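Local structure of uncharacterized protein (Nocardia farcinica, 3ESM) at residues D59-D62 and K63-V67. The protein is of unknown function but may bind copper through this YcnI-like domain, part of a longer protein probably held at the membrane. The protein carries 2 engineered substitutions. Sequence-based numbering, arbitrary orientation.
With SO4 (sulfate ion), chain B.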
# COMPACT_ATOMS: atom_id res chain seq x y z
N ASP A 59 3.33 -11.31 6.20
CA ASP A 59 3.13 -12.30 5.12
C ASP A 59 4.27 -13.33 5.11
O ASP A 59 5.40 -13.01 5.44
CB ASP A 59 3.04 -11.62 3.77
CG ASP A 59 1.63 -11.04 3.53
OD1 ASP A 59 0.77 -11.79 3.01
OD2 ASP A 59 1.40 -9.88 3.91
N ARG A 60 3.95 -14.56 4.74
CA ARG A 60 4.94 -15.65 4.83
C ARG A 60 5.03 -16.36 3.49
O ARG A 60 4.08 -16.35 2.71
CB ARG A 60 4.50 -16.65 5.89
CG ARG A 60 4.23 -16.06 7.26
CD ARG A 60 5.36 -16.37 8.19
NE ARG A 60 5.21 -15.75 9.49
CZ ARG A 60 6.15 -15.80 10.43
NH1 ARG A 60 7.27 -16.45 10.19
NH2 ARG A 60 5.96 -15.19 11.60
N ASN A 61 6.17 -16.97 3.21
CA ASN A 61 6.27 -17.80 2.01
C ASN A 61 6.05 -19.28 2.36
O ASN A 61 5.68 -19.62 3.48
CB ASN A 61 7.61 -17.57 1.31
CG ASN A 61 8.79 -18.01 2.14
OD1 ASN A 61 8.63 -18.69 3.17
ND2 ASN A 61 10.00 -17.60 1.72
N ASP A 62 6.33 -20.15 1.38
CA ASP A 62 6.07 -21.58 1.50
C ASP A 62 6.94 -22.21 2.59
O ASP A 62 6.59 -23.25 3.18
CB ASP A 62 6.34 -22.28 0.16
CG ASP A 62 7.68 -21.85 -0.46
OD1 ASP A 62 8.43 -21.08 0.19
OD2 ASP A 62 7.98 -22.26 -1.61
N LYS A 63 8.08 -21.59 2.87
CA LYS A 63 8.96 -22.10 3.91
C LYS A 63 8.64 -21.52 5.28
O LYS A 63 9.38 -21.75 6.26
CB LYS A 63 10.42 -21.82 3.55
CG LYS A 63 10.83 -22.34 2.20
CD LYS A 63 12.28 -21.95 1.88
CE LYS A 63 12.72 -22.51 0.53
NZ LYS A 63 12.03 -21.81 -0.60
N SER A 64 7.57 -20.73 5.36
CA SER A 64 7.14 -20.14 6.63
C SER A 64 8.03 -19.01 7.09
O SER A 64 8.01 -18.62 8.26
CB SER A 64 7.04 -21.22 7.71
OG SER A 64 6.08 -22.19 7.31
N GLU A 65 8.81 -18.47 6.16
CA GLU A 65 9.60 -17.29 6.48
C GLU A 65 8.73 -16.06 6.28
O GLU A 65 7.89 -16.01 5.36
CB GLU A 65 10.81 -17.20 5.54
CG GLU A 65 11.83 -18.36 5.70
CD GLU A 65 12.75 -18.53 4.50
OE1 GLU A 65 12.40 -18.12 3.36
OE2 GLU A 65 13.85 -19.12 4.68
N ALA A 66 8.95 -15.05 7.12
CA ALA A 66 8.29 -13.76 6.95
C ALA A 66 8.98 -12.97 5.83
O ALA A 66 10.18 -12.65 5.97
CB ALA A 66 8.39 -12.97 8.25
N VAL A 67 8.21 -12.61 4.81
CA VAL A 67 8.71 -11.91 3.61
C VAL A 67 8.38 -10.41 3.62
O VAL A 67 9.02 -9.62 2.91
CB VAL A 67 8.21 -12.55 2.28
CG1 VAL A 67 8.74 -13.97 2.13
CG2 VAL A 67 6.70 -12.57 2.22
S SO4 B . 7.18 -16.07 15.06
O1 SO4 B . 5.90 -16.17 15.77
O2 SO4 B . 7.24 -14.86 14.24
O3 SO4 B . 8.23 -16.10 16.07
O4 SO4 B . 7.30 -17.19 14.11
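Arg60 and Ala66 face each other as an antiparallel non-hydrogen-bonded pair, where strands 54-60 and 66-73 of this immunoglobulin-like domain form a 3:5 beta hairpin with a type I turn plus G1 bulge. Backbone bonds lie beyond this pair in both directions: Val67 N donates to Asp59 O, and Asn61 N reaches Glu65 O at 2.9 Å. The chain then reverses in the type I turn from Asn61 to Ser64, closed by Ser64 N on Asn61 O at 2.9 Å, and Ser64 is the bulge residue, left-handed with positive phi at a position where glycine is common. This hairpin illustrates how one asparagine can organise a turn. Asn61 CG sits between the backbone N and the carbonyl carbon (chi1 65°), which brings the amide back over the turn, and its OD1 accepts Glu65 N at 3.0 Å, from above the amide plane, as well as a weak bond from Lys63 N. The other half of the amide is used too: ND2 gives Glu65 OE1 a nearly straight bond of 3.0 Å (173° at the hydrogen), meeting the carboxylate on its anti side with the two planes 36° apart. Asn61 therefore holds both the main chain and the side chain of Glu65, while Val67 CG1 packs against its CB and ND2. At the two corners of the turn, Asp62 and Lys63 run side by side, with Asp62 OD1 3.8 Å from Lys63 NZ, a long salt bridge. On the sheet face shared by Arg60 and Ala66, the guanidinium passes over the methyl of Ala66, and NH1 bonds to Ser64 O as well as to Arg44 O. Two carbonyls thus grip one nitrogen and should restrict rotation of the group. A sulfate, probably from the crystallisation liquor and also bound by Ser45 and Ala46, meets the edge of the guanidinium in plane, Arg60 NH2 donating a hydrogen bond to sulfate O2 at 3.0 Å.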